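Local coordinates for F5/8 type C domain protein (Bacteroides ovatus, PDB 4ZRX) that is a putative alpha-L-fucosidase, and so probably removes alpha-linked L-fucose from glycans, at residues K257-F262 against E275-L280; T242-G247 against E266-R271; E13-A18 against V24-R29. One frame throughout, in Å; residues are numbered along the deposited sequence.

Contact 1 of 3, residues K257-F262 against E275-L280; sequences KRLGVF and EKATEL
Leu259, in the last turn of helix 252-259, touches Lys276 and Ala277 with its two methyl groups. Its side chain leaves with CG anti to the carbonyl carbon (chi1 -63°), and its branched end comes nearer to 275-280 than its base does. Leu259 CD2 sits on the backbone of Lys276, 3.5 Å from Lys276 O. The same methyl meets the root of that lysine side chain, with Leu259 CD2 at 3.8 Å from Lys276 CB. The other branch takes the alanine: Leu259 CD1 is 4.1 Å from Ala277 CB. The contact is thus made by one forked side chain against the backbone and CB atoms of Lys276 and Ala277. It is van der Waals packing, methyls against CB atoms and a carbonyl, with no polar bond between the segments. Val243 lies against Leu259 as well. Gly260 follows with positive phi (72°), and its N bonds Lys257 O at 3.1 Å. On the facing segment, Ala277 O receives a hydrogen bond from Lys23 NZ, and Glu279 forms a salt bridge with Arg251 and a hydrogen bond with His11. The arrangement is that of a Schellman motif closing a helix, with the last helical leucine packed on the turn that leads into strand 279-290, part of the sheet of the alpha-L-fucosidase domain, a member of the TIM-barrel clan.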
# COMPACT_ATOMS: atom_id res chain seq x y z
N LYS A 257 7.69 -23.62 7.64
CA LYS A 257 9.05 -23.60 8.21
C LYS A 257 9.99 -24.49 7.42
O LYS A 257 11.12 -24.09 7.12
CB LYS A 257 9.01 -24.00 9.72
CG LYS A 257 10.37 -24.18 10.43
CD LYS A 257 10.91 -22.90 11.10
CE LYS A 257 11.85 -23.30 12.28
NZ LYS A 257 12.77 -22.22 12.78
N ARG A 258 9.52 -25.68 7.03
CA ARG A 258 10.34 -26.58 6.24
C ARG A 258 10.74 -25.96 4.91
O ARG A 258 11.87 -26.11 4.50
CB ARG A 258 9.63 -27.93 6.03
CG ARG A 258 10.30 -28.92 5.07
CD ARG A 258 9.30 -29.97 4.62
NE ARG A 258 8.86 -30.73 5.79
CZ ARG A 258 7.62 -30.83 6.28
NH1 ARG A 258 6.57 -30.26 5.70
NH2 ARG A 258 7.42 -31.58 7.38
N LEU A 259 9.85 -25.20 4.27
CA LEU A 259 10.21 -24.57 2.99
C LEU A 259 10.91 -23.23 3.12
O LEU A 259 11.39 -22.72 2.13
CB LEU A 259 8.98 -24.39 2.11
CG LEU A 259 8.24 -25.64 1.66
CD1 LEU A 259 7.23 -25.31 0.60
CD2 LEU A 259 9.16 -26.72 1.19
N GLY A 260 10.97 -22.66 4.33
CA GLY A 260 11.57 -21.36 4.54
C GLY A 260 10.72 -20.22 3.98
O GLY A 260 11.26 -19.27 3.45
N VAL A 261 9.39 -20.33 4.09
CA VAL A 261 8.50 -19.34 3.55
C VAL A 261 7.59 -18.80 4.67
O VAL A 261 7.35 -19.47 5.73
CB VAL A 261 7.63 -19.87 2.39
CG1 VAL A 261 8.52 -20.18 1.23
CG2 VAL A 261 6.80 -21.06 2.77
N PHE A 262 7.15 -17.56 4.45
CA PHE A 262 6.32 -16.86 5.42
C PHE A 262 5.79 -15.68 4.64
O PHE A 262 6.31 -15.40 3.53
CB PHE A 262 7.15 -16.42 6.67
CG PHE A 262 8.49 -15.81 6.33
CD1 PHE A 262 9.63 -16.59 6.13
CD2 PHE A 262 8.61 -14.45 6.17
CE1 PHE A 262 10.90 -15.98 5.78
CE2 PHE A 262 9.82 -13.85 5.84
CZ PHE A 262 10.99 -14.60 5.64
N GLU A 275 11.01 -27.31 -5.60
CA GLU A 275 11.79 -28.54 -5.34
C GLU A 275 11.38 -29.26 -4.07
O GLU A 275 11.14 -30.45 -4.12
CB GLU A 275 13.30 -28.25 -5.30
CG GLU A 275 13.90 -27.84 -6.69
CD GLU A 275 14.21 -29.01 -7.62
OE1 GLU A 275 13.87 -30.17 -7.30
OE2 GLU A 275 14.80 -28.76 -8.70
N LYS A 276 11.25 -28.57 -2.95
CA LYS A 276 10.82 -29.26 -1.74
C LYS A 276 9.33 -29.15 -1.47
O LYS A 276 8.87 -29.74 -0.50
CB LYS A 276 11.70 -28.91 -0.54
CG LYS A 276 13.02 -29.74 -0.56
CD LYS A 276 13.94 -29.46 0.61
CE LYS A 276 14.61 -28.10 0.46
NZ LYS A 276 15.54 -27.85 1.60
N ALA A 277 8.56 -28.50 -2.35
CA ALA A 277 7.13 -28.39 -2.12
C ALA A 277 6.42 -29.68 -2.48
O ALA A 277 6.81 -30.34 -3.44
CB ALA A 277 6.55 -27.24 -2.95
N THR A 278 5.38 -30.03 -1.74
CA THR A 278 4.56 -31.20 -2.10
C THR A 278 3.16 -30.79 -2.56
O THR A 278 2.34 -31.65 -2.87
CB THR A 278 4.37 -32.15 -0.87
OG1 THR A 278 3.76 -31.41 0.19
CG2 THR A 278 5.70 -32.73 -0.41
N GLU A 279 2.86 -29.48 -2.54
CA GLU A 279 1.57 -29.01 -2.98
C GLU A 279 1.68 -27.53 -3.31
O GLU A 279 2.68 -26.91 -3.02
CB GLU A 279 0.50 -29.27 -1.93
CG GLU A 279 0.78 -28.73 -0.54
CD GLU A 279 -0.26 -29.12 0.48
OE1 GLU A 279 -1.44 -29.40 0.13
OE2 GLU A 279 0.09 -29.08 1.68
N LEU A 280 0.65 -27.02 -3.98
CA LEU A 280 0.67 -25.67 -4.46
C LEU A 280 -0.73 -25.11 -4.38
O LEU A 280 -1.73 -25.82 -4.54
CB LEU A 280 1.26 -25.58 -5.87
CG LEU A 280 1.86 -24.22 -6.32
CD1 LEU A 280 3.20 -24.01 -5.64
CD2 LEU A 280 2.07 -24.22 -7.86

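Contact 2 of 3, residues T242-G247 against E266-R271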
# COMPACT_ATOMS: atom_id res chain seq x y z
N THR A 242 1.45 -20.46 -5.47
CA THR A 242 2.45 -20.29 -4.43
C THR A 242 2.59 -21.53 -3.55
O THR A 242 1.63 -22.32 -3.35
CB THR A 242 2.14 -19.04 -3.54
OG1 THR A 242 3.15 -18.94 -2.54
CG2 THR A 242 0.74 -19.09 -2.88
N VAL A 243 3.80 -21.73 -3.06
CA VAL A 243 4.09 -22.79 -2.09
C VAL A 243 3.66 -22.41 -0.67
O VAL A 243 3.70 -23.25 0.25
CB VAL A 243 5.57 -23.14 -2.10
CG1 VAL A 243 6.01 -23.56 -3.45
CG2 VAL A 243 6.45 -21.98 -1.60
N LEU A 244 3.35 -21.12 -0.43
CA LEU A 244 2.97 -20.68 0.92
C LEU A 244 1.64 -21.30 1.33
O LEU A 244 0.65 -21.10 0.65
CB LEU A 244 2.92 -19.16 1.03
CG LEU A 244 2.72 -18.59 2.44
CD1 LEU A 244 3.89 -18.79 3.35
CD2 LEU A 244 2.33 -17.06 2.33
N THR A 245 1.62 -22.00 2.46
CA THR A 245 0.46 -22.73 2.90
C THR A 245 -0.40 -21.73 3.68
O THR A 245 0.08 -21.12 4.66
CB THR A 245 0.82 -23.93 3.79
OG1 THR A 245 1.67 -24.83 3.08
CG2 THR A 245 -0.46 -24.64 4.23
N PRO A 246 -1.68 -21.59 3.31
CA PRO A 246 -2.59 -20.77 4.10
C PRO A 246 -2.53 -21.08 5.58
O PRO A 246 -2.54 -22.26 5.97
CB PRO A 246 -3.97 -21.09 3.51
CG PRO A 246 -3.65 -21.28 2.09
CD PRO A 246 -2.33 -22.04 2.06
N GLY A 247 -2.47 -20.02 6.38
CA GLY A 247 -2.27 -20.14 7.82
C GLY A 247 -3.37 -20.88 8.55
O GLY A 247 -3.18 -21.36 9.67
N GLU A 266 10.63 -13.29 0.33
CA GLU A 266 10.87 -12.84 -1.03
C GLU A 266 10.38 -13.77 -2.10
O GLU A 266 9.72 -13.30 -3.06
CB GLU A 266 12.32 -12.58 -1.18
CG GLU A 266 12.65 -11.32 -0.43
CD GLU A 266 14.09 -11.11 -0.27
OE1 GLU A 266 14.86 -12.09 -0.50
OE2 GLU A 266 14.45 -10.01 0.21
N ASP A 267 10.67 -15.06 -1.95
CA ASP A 267 10.32 -16.07 -2.96
C ASP A 267 9.28 -17.01 -2.43
O ASP A 267 9.57 -17.78 -1.49
CB ASP A 267 11.56 -16.84 -3.35
CG ASP A 267 11.31 -17.93 -4.42
OD1 ASP A 267 10.22 -17.96 -5.02
OD2 ASP A 267 12.22 -18.78 -4.61
N LEU A 268 8.10 -16.97 -3.03
CA LEU A 268 7.00 -17.79 -2.66
C LEU A 268 6.55 -18.72 -3.79
O LEU A 268 5.51 -19.36 -3.65
CB LEU A 268 5.85 -16.94 -2.14
CG LEU A 268 6.19 -16.08 -0.89
CD1 LEU A 268 5.02 -15.23 -0.52
CD2 LEU A 268 6.56 -17.03 0.28
N GLY A 269 7.32 -18.85 -4.87
CA GLY A 269 6.90 -19.74 -5.96
C GLY A 269 7.82 -20.01 -7.12
O GLY A 269 7.32 -20.55 -8.11
N SER A 270 9.11 -19.66 -7.03
CA SER A 270 10.04 -19.95 -8.14
C SER A 270 10.19 -21.46 -8.33
O SER A 270 9.87 -22.23 -7.45
CB SER A 270 11.42 -19.42 -7.87
OG SER A 270 12.01 -20.15 -6.80
N ARG A 271 10.73 -21.88 -9.47
CA ARG A 271 10.96 -23.32 -9.66
C ARG A 271 11.92 -23.90 -8.62
O ARG A 271 11.78 -25.06 -8.21
CB ARG A 271 11.57 -23.63 -11.04
CG ARG A 271 10.65 -23.28 -12.18
CD ARG A 271 11.20 -23.87 -13.51
NE ARG A 271 10.48 -23.34 -14.65
CZ ARG A 271 10.40 -23.91 -15.85
NH1 ARG A 271 10.92 -25.13 -16.05
NH2 ARG A 271 9.74 -23.32 -16.83
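Leu268 O is gripped by two donors from 242-247. Thr242 OG1 gives the shorter bond, at 2.6 Å from Leu268 O. Val243 N gives the other, at 3.0 Å from Leu268 O. The two reach the oxygen from opposite faces of the carbonyl plane, each tilted more than 20° from it. The threonine hydroxyl donates to Leu268 O and also accepts a hydrogen bond from Leu244 N, 3.0 Å from Thr242 OG1 and nearly straight (169°), an ST turn. With chi1 at 180°, OG1 is anti to the threonine's own N, where both bonds can form. Replacing Thr242 by a valine would probably leave Leu268 O with the Val243 bond alone and Leu244 N without its acceptor. Val243 CG2 lies beside the same oxygen, 3.5 Å from Leu268 O. The two leucine side chains touch loosely, Leu244 CB to Leu268 CD2 at 4.3 Å. Asp267 shapes the next turn: its OD1 takes Gly269 N and Ser270 N, an Asx turn within an Asx motif, and Asp267 OD2 takes Ser270 OG at 2.6 Å. Ser270 is the N-cap of helix 271-274, its OG accepting from Ile273 N. The contact is buried: Thr242 is joined by backbone hydrogen bonds to Phe281 of strand 279-290, Val243 packs on Leu280 of that strand and on Ile273 of helix 271-274, and Leu244 touches Asn256 of helix 252-259.

Contact 3 of 3, residues E13-A18 against V24-R29; sequences EFPQSA and VDMAAR
The selenium of Met26, a selenomethionine, lies in a corner between Phe14 and Pro15. It meets the phenyl ring at the edge, 5.3 Å from the Phe14 ring centroid and 79° off the ring normal. This is a Met-aromatic contact. Phe14 CD1 is the near atom, at 4.0 Å from Met26 SE. Farther along the same edge, Phe14 CE1 is 4.0 Å from Met26 CB. The two side chains slide past each other in opposite directions. Pro15 is met differently: its ring and the methionine reach toward each other, and Pro15 CD is 3.6 Å from Met26 SE. A bend at chi3 (82°) carries the terminal methyl to the backbone of Glu13, with Met26 CE 3.6 Å from Glu13 O. One side chain therefore touches three consecutive residues. Ala27 N also lies near the plane of the phenyl ring, at the edge.

Outside this shell, Phe14 is held by backbone bonding to Thr278, and its ring also packs on Leu280 and Lys23. The loop beyond Pro15 turns tightly, with Ala18 N bonding Pro15 O at 2.9 Å. At the end of the helix segment, Asp25 and Arg29 form a salt bridge, with Arg29 NH2 at 2.7 Å from Asp25 OD1. Arg29 reaches on to Asn6 O and the hydroxyl of Tyr8. The whole is a strand-loop-helix unit, in which the loop after strand 11-13 folds back on helix 20-27 near the N-terminus of the chain, next to strand 279-290 of the barrel sheet.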
# COMPACT_ATOMS: atom_id res chain seq x y z
N GLU A 13 -1.96 -31.17 -5.36
CA GLU A 13 -1.01 -31.98 -4.60
C GLU A 13 -0.07 -32.67 -5.59
O GLU A 13 -0.55 -33.30 -6.53
CB GLU A 13 -1.77 -33.06 -3.81
CG GLU A 13 -2.65 -32.50 -2.70
CD GLU A 13 -4.14 -32.87 -2.82
OE1 GLU A 13 -4.71 -32.88 -3.95
OE2 GLU A 13 -4.76 -33.07 -1.76
N PHE A 14 1.24 -32.57 -5.40
CA PHE A 14 2.16 -33.22 -6.30
C PHE A 14 2.26 -34.69 -5.82
O PHE A 14 2.35 -34.94 -4.61
CB PHE A 14 3.53 -32.59 -6.26
CG PHE A 14 3.55 -31.14 -6.60
CD1 PHE A 14 2.80 -30.64 -7.68
CD2 PHE A 14 4.37 -30.28 -5.89
CE1 PHE A 14 2.83 -29.28 -8.00
CE2 PHE A 14 4.40 -28.90 -6.21
CZ PHE A 14 3.64 -28.43 -7.28
N PRO A 15 2.22 -35.65 -6.76
CA PRO A 15 2.47 -37.06 -6.39
C PRO A 15 3.84 -37.23 -5.76
O PRO A 15 4.76 -36.48 -6.05
CB PRO A 15 2.42 -37.80 -7.73
CG PRO A 15 1.67 -36.92 -8.64
CD PRO A 15 1.87 -35.50 -8.18
N GLN A 16 3.97 -38.27 -4.96
CA GLN A 16 5.06 -38.35 -3.99
C GLN A 16 6.47 -38.21 -4.54
O GLN A 16 7.32 -37.61 -3.90
CB GLN A 16 4.96 -39.65 -3.18
CG GLN A 16 5.22 -39.46 -1.70
CD GLN A 16 4.98 -40.75 -0.95
OE1 GLN A 16 5.11 -41.84 -1.52
NE2 GLN A 16 4.62 -40.65 0.31
N SER A 17 6.76 -38.77 -5.69
CA SER A 17 8.09 -38.56 -6.24
C SER A 17 7.97 -37.94 -7.61
O SER A 17 8.57 -38.39 -8.58
CB SER A 17 8.87 -39.89 -6.25
OG SER A 17 8.19 -40.86 -7.01
N ALA A 18 7.18 -36.87 -7.68
CA ALA A 18 7.12 -36.02 -8.86
C ALA A 18 8.48 -35.38 -9.12
O ALA A 18 9.13 -34.89 -8.21
CB ALA A 18 6.09 -34.94 -8.64
N VAL A 24 6.38 -28.52 -12.32
CA VAL A 24 6.22 -27.34 -13.13
C VAL A 24 4.99 -27.43 -14.03
O VAL A 24 4.24 -26.47 -14.15
CB VAL A 24 7.49 -27.02 -13.93
CG1 VAL A 24 7.23 -26.01 -14.99
CG2 VAL A 24 8.55 -26.50 -12.97
N ASP A 25 4.78 -28.61 -14.62
CA ASP A 25 3.63 -28.86 -15.50
C ASP A 25 2.31 -28.71 -14.73
O ASP A 25 1.36 -28.09 -15.20
CB ASP A 25 3.76 -30.31 -16.08
CG ASP A 25 2.71 -30.63 -17.11
OD1 ASP A 25 1.56 -30.89 -16.75
OD2 ASP A 25 3.07 -30.74 -18.31
N MSE A 26 2.26 -29.27 -13.52
CA MSE A 26 1.08 -29.18 -12.71
C MSE A 26 0.90 -27.73 -12.22
O MSE A 26 -0.20 -27.18 -12.25
CB MSE A 26 1.16 -30.17 -11.55
CG MSE A 26 1.13 -31.62 -12.07
SE MSE A 26 1.25 -32.88 -10.59
CE MSE A 26 -0.62 -32.87 -10.07
N ALA A 27 1.99 -27.13 -11.79
CA ALA A 27 1.93 -25.73 -11.30
C ALA A 27 1.34 -24.76 -12.34
O ALA A 27 0.58 -23.85 -12.03
CB ALA A 27 3.35 -25.25 -10.91
N ALA A 28 1.72 -24.99 -13.60
CA ALA A 28 1.28 -24.16 -14.69
C ALA A 28 -0.22 -24.25 -14.91
O ALA A 28 -0.81 -23.39 -15.57
CB ALA A 28 2.04 -24.56 -16.00
N ARG A 29 -0.85 -25.32 -14.41
CA ARG A 29 -2.26 -25.52 -14.65
C ARG A 29 -3.11 -25.37 -13.43
O ARG A 29 -4.26 -25.79 -13.39
CB ARG A 29 -2.45 -26.89 -15.29
CG ARG A 29 -1.84 -26.94 -16.66
CD ARG A 29 -1.98 -28.30 -17.30
NE ARG A 29 -1.14 -29.28 -16.62
CZ ARG A 29 -1.58 -30.27 -15.85
NH1 ARG A 29 -2.87 -30.47 -15.62
NH2 ARG A 29 -0.70 -31.09 -15.30

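How the contacts relate
Contact 2 is the buried one of the three; contacts 1 and 3 are only partly buried and lie farther from the centre of the chain. Contact 2 is joined by hydrogen bonds to a backbone carbonyl, whereas contacts 1 and 3 each rest on one apolar side chain from a helix, a branched leucine in one and a selenomethionine in the other. Contacts 1 and 2 alternate along the chain, and their centres are about 7 Å apart. Leu280 brings all three together: its CD1 lies 3.3 Å from Thr242 O, and its CD2 lies 3.5 Å from Ala27 CB. Strand 279-290 is thus shared, pairing with strand 241-242 and with strand 11-13.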